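Local coordinates for protein DynE8 (PDB 4AMM) that serves as the acyltransferase domain of an iterative enediyne polyketide synthase, probably loading acyl building blocks for chain assembly, at residues A230-V235 with D255-A260; G178-L183 with V324-G329; L102-A107 with A153-G158; L296-P301 with D318-L323. One frame throughout, in Å; residues are numbered along the deposited sequence.

Contact 1. Residues A230-V235 with D255-A260; sequences AGTGAV and DRVAEA
The loop 230-235 passes close to one turn of helix 251-264, with the CA atoms of Thr232 and Arg256 5.9 Å apart. Both belong to the small ferredoxin-like subdomain of the acyltransferase, where this loop joins helix 222-229 to strand 235-241. Thr232 makes an ST turn: its OG1 sits between its own backbone N and carbonyl carbon (chi1 68°) and accepts from Ala234 N at 2.9 Å, while also bonding to Ala229 O at the end of the preceding helix. Thr232 CG2 lies against Arg256 CB at 3.7 Å, the two side chains sliding past each other in opposite directions. The extended arginine then runs past the threonine, and Arg256 NH1 donates to Thr232 O at 2.8 Å; the oxygen lies in the guanidinium plane, whereas NH1 stands 36° above the carbonyl plane. Putting a valine here removes OG1, and Ala234 N and Ala229 O would probably each be left without this partner, setting the loop freer to turn. Val257 crosses the threonine at about a right angle, its CG2 3.5 Å from Thr232 OG1. Val257 CG2 also presses on Ala234 CB at 3.5 Å, a tight carbon pair.

Contact 2. Residues G178-L183 with V324-G329; sequences GELAAL and VRQLTG
Gln326 reaches toward Glu179 because its CG stands anti to the backbone N (chi1 -179°) and the chain stays extended beyond it, carrying the amide across the gap between two helices whose nearest CA atoms, Glu179 and Gln326, are 9.4 Å apart. Glu179 also starts anti (chi1 -169°) but bends at chi2, which turns its carboxylate aside. The amide therefore meets the aliphatic root of the glutamate and not its acid: Gln326 NE2 lies 3.7 Å from Glu179 CB. No hydrogen bond joins the two segments, and the touching surface is small. The other branch of the amide, Gln326 OE1, comes only to 4.2 Å from Leu180 CD1.

The polar ends are satisfied elsewhere. Glu179 OE2 bonds to Ser307 OG and OE1 to Thr308 N, so the buried carboxylate is held at both oxygens. Gln326 NE2 makes a weak bond to Ser176 O and OE1 a weak one to Arg201 NH2. Ser176 and Gly178 belong to a GxSxG sequence consistent with a nucleophile elbow, as in related acyltransferases, so the glutamine amide abuts that turn. Leu180 packs on Leu197 and Arg201 of helix 191-206, and Leu327 of helix 319-328 touches helices 191-206 and 283-294, while Ala181 and Ala182 of helix 178-185 rest on Phe103 of strand 99-103.

Contact 3. Residues L102-A107 with A153-G158; sequences LFPGQA and ADSLAG
The Phe103 ring receives Ser155 at its edge, near the ring plane, with Phe103 CD1 4.2 Å from Ser155 CB. Ala181 and Ala182 of helix 178-185 pack against the same ring, and Val348 and Ile159 also touch the phenylalanine. This is the core of the α/β-hydrolase-like subdomain. Phe103 ends strand 99-103 in the middle of the parallel sheet, paired through its backbone with Leu173 and His175, and helix 144-165 packs beside the strand's end. The Phe-Pro-Gly-Gln sequence that begins at Phe103 resembles the turn found at this place in related acyltransferases, and probably borders the active site.

Ser155 is the residue of the helix that reaches into this corner. Its OG stands beside the backbone N, anti to the carbonyl carbon (chi1 -63°), which keeps it near Ile151 O one turn earlier; it is also hydrogen-bonded to Val348 O. The contact of Ser155 OG with Pro104 CD is loose, at 4.1 Å. A water does more to join the two segments: it donates to Pro104 O at 2.8 Å and is hydrogen-bonded to Ser155 OG, also at 2.8 Å.

Contact 4. Residues L296-P301 with D318-L323; sequences LPWRRP and DPVEVL
At the rim of the large α/β-hydrolase-like subdomain, the first turn of helix 319-328 meets the loop after helix 283-294 through a proline laid on a tryptophan, Pro319 on Trp298. Pro319 CG stands over one face of the indole, 3.8 Å from the centroid of the five-membered ring of Trp298 and 25° off its normal, a CH-π contact. The closest ring atom is Trp298 CG, at 3.5 Å from Pro319 CG. Pro319 CB covers the same face farther along, offset toward the rim. At the far end of the indole Leu323, one turn up the helix, brings its CD1 obliquely to 3.6 Å from Trp298 CH2. Val320 comes in across the side chain, its CG2 4.0 Å from Trp298 NE1. That nitrogen bonds to Ala293 O at the end of the preceding helix, which fixes the rotation of the ring. With an alanine in place of Trp298, the flat support under Pro319 is gone, a gap would probably open beside Leu323, and Ala293 O would lose its N-H partner. Asp318 is the N-cap: Asp318 OD1 accepts from Val320 N at 3.0 Å, a weak bond. Proline just after an N-cap residue is a familiar helix start, here with the indole face laid against its CB and CG.

In the fold
Contacts 2 and 3 are buried in the large subdomain and share the surroundings of helix 178-185, whose Ala181 and Ala182 pack on contact 3. Contact 4 is only partly buried, near the edge of the same subdomain. It uses helix 319-328, as contact 2 does, and touches contact 2 through apolar pairs such as Leu183 with Pro301 and Leu180 with Leu323. Contact 1 stands apart in the small subdomain, about 26 Å centre to centre from contact 2. The chemistry follows: contact 1 mixes a direct hydrogen bond from an exposed arginine to a loop carbonyl with tight methyl packing, contact 4 is CH-π and apolar, whereas contact 2 touches lightly and contact 3 relies on a bridging water.

Contact 1. Residues A230-V235 with D255-A260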
# COMPACT_ATOMS: atom_id res chain seq x y z
N ALA A 230 27.80 -10.00 -5.43
CA ALA A 230 28.41 -11.31 -5.73
C ALA A 230 29.74 -11.46 -5.03
O ALA A 230 30.59 -10.56 -5.11
CB ALA A 230 28.52 -11.51 -7.24
N GLY A 231 29.88 -12.51 -4.24
CA GLY A 231 31.12 -12.81 -3.54
C GLY A 231 31.25 -12.01 -2.22
O GLY A 231 32.22 -12.19 -1.48
N THR A 232 30.31 -11.14 -1.92
CA THR A 232 30.43 -10.24 -0.73
C THR A 232 29.89 -10.86 0.56
O THR A 232 30.21 -10.40 1.65
CB THR A 232 29.74 -8.94 -0.88
OG1 THR A 232 28.28 -9.14 -0.91
CG2 THR A 232 30.19 -8.16 -2.09
N GLY A 233 29.01 -11.88 0.42
CA GLY A 233 28.22 -12.36 1.55
C GLY A 233 26.88 -11.68 1.72
O GLY A 233 26.03 -12.27 2.42
N ALA A 234 26.71 -10.50 1.17
CA ALA A 234 25.36 -9.90 1.26
C ALA A 234 24.46 -10.54 0.27
O ALA A 234 24.91 -11.07 -0.76
CB ALA A 234 25.51 -8.41 0.92
N VAL A 235 23.15 -10.48 0.56
CA VAL A 235 22.12 -11.11 -0.32
C VAL A 235 21.00 -10.17 -0.54
O VAL A 235 20.73 -9.22 0.23
CB VAL A 235 21.59 -12.41 0.30
CG1 VAL A 235 22.82 -13.41 0.46
CG2 VAL A 235 20.84 -12.19 1.58
N ASP A 255 29.51 -3.45 3.99
CA ASP A 255 30.61 -2.54 3.59
C ASP A 255 31.25 -2.92 2.26
O ASP A 255 31.58 -2.04 1.45
CB ASP A 255 31.67 -2.58 4.70
CG ASP A 255 31.30 -1.77 5.95
OD1 ASP A 255 30.31 -0.99 6.00
OD2 ASP A 255 32.07 -1.97 6.93
N ARG A 256 31.32 -4.22 1.93
CA ARG A 256 31.81 -4.69 0.62
C ARG A 256 30.89 -4.19 -0.49
O ARG A 256 31.35 -3.80 -1.58
CB ARG A 256 32.03 -6.24 0.55
CG ARG A 256 33.02 -6.74 1.63
CD ARG A 256 32.95 -8.24 1.70
NE ARG A 256 33.77 -8.72 2.80
CZ ARG A 256 33.44 -9.66 3.63
NH1 ARG A 256 32.29 -10.32 3.51
NH2 ARG A 256 34.26 -9.94 4.67
N VAL A 257 29.57 -4.29 -0.26
CA VAL A 257 28.67 -3.86 -1.31
C VAL A 257 28.75 -2.34 -1.46
O VAL A 257 28.66 -1.88 -2.57
CB VAL A 257 27.19 -4.29 -0.90
CG1 VAL A 257 26.18 -3.79 -1.96
CG2 VAL A 257 27.03 -5.82 -0.80
N ALA A 258 28.84 -1.62 -0.35
CA ALA A 258 28.85 -0.16 -0.45
C ALA A 258 30.10 0.27 -1.24
O ALA A 258 30.00 1.20 -2.05
CB ALA A 258 28.87 0.47 0.91
N GLU A 259 31.25 -0.38 -1.02
CA GLU A 259 32.47 -0.12 -1.82
C GLU A 259 32.23 -0.37 -3.26
O GLU A 259 32.58 0.44 -4.12
CB GLU A 259 33.61 -1.08 -1.46
CG GLU A 259 34.30 -0.72 -0.17
CD GLU A 259 35.30 -1.84 0.18
OE1 GLU A 259 36.05 -2.26 -0.75
OE2 GLU A 259 35.19 -2.32 1.32
N ALA A 260 31.66 -1.55 -3.59
CA ALA A 260 31.37 -1.93 -4.96
C ALA A 260 30.44 -0.93 -5.61
O ALA A 260 30.61 -0.57 -6.76
CB ALA A 260 30.80 -3.39 -5.09

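Contact 2. Residues G178-L183 with V324-G329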
# COMPACT_ATOMS: atom_id res chain seq x y z
N GLY A 178 2.99 -7.53 5.61
CA GLY A 178 1.63 -7.36 5.02
C GLY A 178 1.07 -8.63 4.41
O GLY A 178 -0.17 -8.64 4.24
N GLU A 179 1.86 -9.61 4.08
CA GLU A 179 1.27 -10.86 3.55
C GLU A 179 0.34 -11.44 4.61
O GLU A 179 -0.63 -12.10 4.24
CB GLU A 179 2.36 -11.82 3.19
CG GLU A 179 1.81 -13.05 2.37
CD GLU A 179 2.67 -13.38 1.18
OE1 GLU A 179 3.24 -12.48 0.52
OE2 GLU A 179 2.75 -14.59 0.78
N LEU A 180 0.59 -11.29 5.88
CA LEU A 180 -0.34 -11.74 6.95
C LEU A 180 -1.70 -11.07 6.83
O LEU A 180 -2.75 -11.78 6.90
CB LEU A 180 0.16 -11.50 8.38
CG LEU A 180 1.21 -12.49 8.85
CD1 LEU A 180 2.53 -12.43 8.04
CD2 LEU A 180 1.48 -12.17 10.33
N ALA A 181 -1.75 -9.79 6.56
CA ALA A 181 -3.01 -9.06 6.43
C ALA A 181 -3.64 -9.49 5.11
O ALA A 181 -4.92 -9.63 5.08
CB ALA A 181 -2.76 -7.57 6.45
N ALA A 182 -2.90 -9.67 4.02
CA ALA A 182 -3.47 -10.11 2.76
C ALA A 182 -4.15 -11.47 2.96
O ALA A 182 -5.28 -11.68 2.40
CB ALA A 182 -2.43 -10.14 1.63
N LEU A 183 -3.50 -12.39 3.64
CA LEU A 183 -4.11 -13.72 3.88
C LEU A 183 -5.34 -13.56 4.71
O LEU A 183 -6.32 -14.30 4.48
CB LEU A 183 -3.06 -14.58 4.61
CG LEU A 183 -1.98 -15.08 3.66
CD1 LEU A 183 -0.82 -15.73 4.39
CD2 LEU A 183 -2.49 -16.13 2.61
N VAL A 324 7.30 -19.21 7.09
CA VAL A 324 8.61 -19.45 7.70
C VAL A 324 9.68 -19.10 6.71
O VAL A 324 10.60 -18.30 7.09
CB VAL A 324 8.74 -20.95 8.20
CG1 VAL A 324 10.12 -21.23 8.56
CG2 VAL A 324 7.82 -21.16 9.46
N ARG A 325 9.69 -19.60 5.48
CA ARG A 325 10.70 -19.20 4.52
C ARG A 325 10.60 -17.74 4.11
O ARG A 325 11.57 -17.22 3.55
CB ARG A 325 10.80 -20.15 3.33
CG ARG A 325 9.70 -20.04 2.36
CD ARG A 325 10.15 -20.87 1.13
NE ARG A 325 9.11 -20.95 0.08
CZ ARG A 325 8.11 -21.81 0.05
NH1 ARG A 325 7.94 -22.76 0.95
NH2 ARG A 325 7.30 -21.78 -1.03
N GLN A 326 9.48 -17.08 4.36
CA GLN A 326 9.39 -15.61 4.15
C GLN A 326 10.50 -14.92 4.89
O GLN A 326 11.02 -13.95 4.33
CB GLN A 326 8.11 -15.09 4.69
CG GLN A 326 7.94 -13.57 4.49
CD GLN A 326 6.57 -13.05 4.79
OE1 GLN A 326 6.07 -13.27 5.89
NE2 GLN A 326 5.94 -12.38 3.85
N LEU A 327 10.87 -15.39 6.06
CA LEU A 327 11.76 -14.56 6.88
C LEU A 327 13.19 -14.61 6.39
O LEU A 327 13.92 -13.63 6.58
CB LEU A 327 11.71 -15.00 8.31
CG LEU A 327 10.70 -14.25 9.20
CD1 LEU A 327 9.28 -14.14 8.73
CD2 LEU A 327 10.71 -14.83 10.58
N THR A 328 13.61 -15.73 5.75
CA THR A 328 14.96 -15.86 5.32
C THR A 328 15.20 -15.45 3.87
O THR A 328 16.28 -15.16 3.44
CB THR A 328 15.45 -17.30 5.52
OG1 THR A 328 14.45 -18.15 4.98
CG2 THR A 328 15.58 -17.61 7.04
N GLY A 329 14.13 -15.60 3.07
CA GLY A 329 14.17 -15.32 1.64
C GLY A 329 13.84 -13.85 1.30
O GLY A 329 13.35 -13.08 2.16

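Contact 3. Residues L102-A107 with A153-G158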
# COMPACT_ATOMS: atom_id res chain seq x y z
N LEU A 102 -3.07 -3.40 -1.74
CA LEU A 102 -1.65 -3.49 -1.20
C LEU A 102 -1.64 -3.44 0.29
O LEU A 102 -2.18 -2.49 0.85
CB LEU A 102 -0.86 -2.31 -1.75
CG LEU A 102 -0.87 -2.11 -3.28
CD1 LEU A 102 -0.14 -0.75 -3.64
CD2 LEU A 102 -0.19 -3.22 -4.01
N PHE A 103 -1.03 -4.46 0.92
CA PHE A 103 -0.97 -4.46 2.38
C PHE A 103 0.49 -4.22 2.81
O PHE A 103 1.38 -5.04 2.48
CB PHE A 103 -1.43 -5.81 2.92
CG PHE A 103 -2.96 -5.97 2.83
CD1 PHE A 103 -3.73 -5.47 3.84
CD2 PHE A 103 -3.58 -6.61 1.75
CE1 PHE A 103 -5.15 -5.57 3.80
CE2 PHE A 103 -5.03 -6.69 1.70
CZ PHE A 103 -5.79 -6.19 2.72
N PRO A 104 0.74 -3.09 3.51
CA PRO A 104 2.13 -2.72 3.80
C PRO A 104 2.75 -3.55 4.87
O PRO A 104 2.11 -4.19 5.75
CB PRO A 104 1.98 -1.28 4.28
CG PRO A 104 0.65 -1.28 4.98
CD PRO A 104 -0.25 -2.15 4.04
N GLY A 105 4.09 -3.46 4.87
CA GLY A 105 4.86 -3.99 6.04
C GLY A 105 5.41 -2.83 6.85
O GLY A 105 4.91 -1.67 6.80
N GLN A 106 6.46 -3.19 7.60
CA GLN A 106 7.09 -2.16 8.43
C GLN A 106 7.85 -1.08 7.62
O GLN A 106 8.39 -1.37 6.57
CB GLN A 106 7.85 -2.95 9.53
CG GLN A 106 8.70 -2.18 10.44
CD GLN A 106 9.50 -3.13 11.31
OE1 GLN A 106 10.73 -3.19 11.23
NE2 GLN A 106 8.83 -3.88 12.09
N ALA A 107 7.85 0.18 8.09
CA ALA A 107 8.60 1.29 7.50
C ALA A 107 10.08 0.94 7.40
O ALA A 107 10.59 0.16 8.20
CB ALA A 107 8.43 2.54 8.38
N ALA A 153 -2.77 -4.31 13.16
CA ALA A 153 -4.06 -3.82 13.71
C ALA A 153 -4.62 -2.74 12.79
O ALA A 153 -5.86 -2.75 12.51
CB ALA A 153 -3.86 -3.32 15.13
N ASP A 154 -3.82 -1.82 12.29
CA ASP A 154 -4.33 -0.77 11.38
C ASP A 154 -4.78 -1.41 10.08
O ASP A 154 -5.80 -1.00 9.50
CB ASP A 154 -3.32 0.36 11.12
CG ASP A 154 -3.14 1.27 12.33
OD1 ASP A 154 -4.10 1.47 13.13
OD2 ASP A 154 -2.02 1.82 12.45
N SER A 155 -4.04 -2.36 9.53
CA SER A 155 -4.49 -3.08 8.29
C SER A 155 -5.82 -3.75 8.51
O SER A 155 -6.68 -3.79 7.58
CB SER A 155 -3.42 -4.02 7.77
OG SER A 155 -2.29 -3.20 7.42
N LEU A 156 -5.99 -4.38 9.66
CA LEU A 156 -7.27 -5.11 9.90
C LEU A 156 -8.40 -4.08 10.02
O LEU A 156 -9.52 -4.36 9.58
CB LEU A 156 -7.16 -5.90 11.23
CG LEU A 156 -6.23 -7.07 11.08
CD1 LEU A 156 -5.94 -7.66 12.50
CD2 LEU A 156 -6.77 -8.23 10.17
N ALA A 157 -8.14 -2.89 10.55
CA ALA A 157 -9.15 -1.80 10.56
C ALA A 157 -9.43 -1.38 9.14
O ALA A 157 -10.62 -1.17 8.77
CB ALA A 157 -8.66 -0.63 11.36
N GLY A 158 -8.42 -1.29 8.27
CA GLY A 158 -8.74 -1.03 6.85
C GLY A 158 -9.54 -2.13 6.21
O GLY A 158 -10.38 -1.77 5.38
O HOH W 1 -0.52 -5.02 6.21

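Contact 4. Residues L296-P301 with D318-L323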
# COMPACT_ATOMS: atom_id res chain seq x y z
N LEU A 296 -2.20 -22.67 14.50
CA LEU A 296 -3.40 -21.88 14.11
C LEU A 296 -4.25 -22.63 13.12
O LEU A 296 -3.77 -23.39 12.28
CB LEU A 296 -2.99 -20.51 13.44
CG LEU A 296 -2.16 -19.71 14.42
CD1 LEU A 296 -1.56 -18.54 13.66
CD2 LEU A 296 -2.91 -19.27 15.59
N PRO A 297 -5.55 -22.33 13.14
CA PRO A 297 -6.52 -23.04 12.28
C PRO A 297 -6.59 -22.43 10.85
O PRO A 297 -7.65 -21.93 10.41
CB PRO A 297 -7.84 -22.83 13.05
CG PRO A 297 -7.70 -21.40 13.59
CD PRO A 297 -6.19 -21.33 14.00
N TRP A 298 -5.51 -22.55 10.12
CA TRP A 298 -5.46 -22.03 8.73
C TRP A 298 -6.49 -22.56 7.79
O TRP A 298 -6.79 -23.80 7.84
CB TRP A 298 -4.08 -22.38 8.08
CG TRP A 298 -2.93 -21.67 8.79
CD1 TRP A 298 -2.11 -22.19 9.76
CD2 TRP A 298 -2.49 -20.34 8.55
NE1 TRP A 298 -1.21 -21.25 10.18
CE2 TRP A 298 -1.43 -20.10 9.46
CE3 TRP A 298 -2.95 -19.31 7.73
CZ2 TRP A 298 -0.75 -18.88 9.51
CZ3 TRP A 298 -2.29 -18.07 7.79
CH2 TRP A 298 -1.19 -17.87 8.66
N ARG A 299 -7.08 -21.70 6.96
CA ARG A 299 -7.96 -22.13 5.86
C ARG A 299 -7.36 -21.75 4.52
O ARG A 299 -6.54 -20.83 4.44
CB ARG A 299 -9.35 -21.49 6.03
CG ARG A 299 -9.96 -21.64 7.44
CD ARG A 299 -11.46 -21.41 7.52
NE ARG A 299 -11.92 -21.52 8.92
CZ ARG A 299 -13.17 -21.31 9.35
NH1 ARG A 299 -14.14 -20.99 8.49
NH2 ARG A 299 -13.46 -21.44 10.65
N ARG A 300 -7.80 -22.41 3.47
CA ARG A 300 -7.44 -22.05 2.14
C ARG A 300 -7.91 -20.62 1.84
O ARG A 300 -9.04 -20.29 2.16
CB ARG A 300 -8.16 -23.00 1.18
CG ARG A 300 -7.63 -22.90 -0.23
CD ARG A 300 -8.06 -24.11 -1.11
NE ARG A 300 -7.28 -24.22 -2.35
CZ ARG A 300 -7.54 -23.53 -3.47
NH1 ARG A 300 -8.56 -22.66 -3.51
NH2 ARG A 300 -6.78 -23.71 -4.56
N PRO A 301 -7.03 -19.78 1.24
CA PRO A 301 -7.51 -18.45 0.83
C PRO A 301 -8.61 -18.53 -0.19
O PRO A 301 -8.54 -19.39 -1.10
CB PRO A 301 -6.29 -17.81 0.16
CG PRO A 301 -5.12 -18.44 0.78
CD PRO A 301 -5.57 -19.91 1.06
N ASP A 318 1.26 -24.62 1.79
CA ASP A 318 1.22 -24.77 3.26
C ASP A 318 1.64 -23.42 3.86
O ASP A 318 2.77 -23.01 3.67
CB ASP A 318 2.19 -25.88 3.70
CG ASP A 318 2.22 -26.11 5.20
OD1 ASP A 318 1.87 -25.21 6.01
OD2 ASP A 318 2.57 -27.25 5.60
N PRO A 319 0.70 -22.71 4.49
CA PRO A 319 0.98 -21.33 4.97
C PRO A 319 2.10 -21.34 6.00
O PRO A 319 2.83 -20.35 6.07
CB PRO A 319 -0.33 -20.88 5.61
CG PRO A 319 -1.03 -22.28 5.90
CD PRO A 319 -0.69 -23.13 4.82
N VAL A 320 2.25 -22.37 6.84
CA VAL A 320 3.31 -22.43 7.79
C VAL A 320 4.65 -22.45 7.04
O VAL A 320 5.59 -21.66 7.37
CB VAL A 320 3.21 -23.67 8.67
CG1 VAL A 320 4.42 -23.72 9.57
CG2 VAL A 320 1.95 -23.59 9.49
N GLU A 321 4.79 -23.26 6.01
CA GLU A 321 6.06 -23.31 5.32
C GLU A 321 6.36 -21.96 4.63
O GLU A 321 7.53 -21.55 4.60
CB GLU A 321 6.05 -24.42 4.25
CG GLU A 321 5.82 -25.86 4.81
CD GLU A 321 6.79 -26.22 5.94
OE1 GLU A 321 7.96 -25.76 5.93
OE2 GLU A 321 6.37 -26.95 6.87
N VAL A 322 5.36 -21.36 4.00
CA VAL A 322 5.57 -20.14 3.23
C VAL A 322 5.92 -19.04 4.20
O VAL A 322 6.91 -18.26 3.93
CB VAL A 322 4.30 -19.74 2.44
CG1 VAL A 322 4.47 -18.38 1.74
CG2 VAL A 322 4.02 -20.71 1.33
N LEU A 323 5.24 -18.90 5.32
CA LEU A 323 5.49 -17.75 6.24
C LEU A 323 6.79 -18.00 6.95
O LEU A 323 7.40 -17.02 7.42
CB LEU A 323 4.27 -17.51 7.20
CG LEU A 323 3.07 -17.02 6.39
CD1 LEU A 323 1.92 -16.72 7.35
CD2 LEU A 323 3.37 -15.74 5.51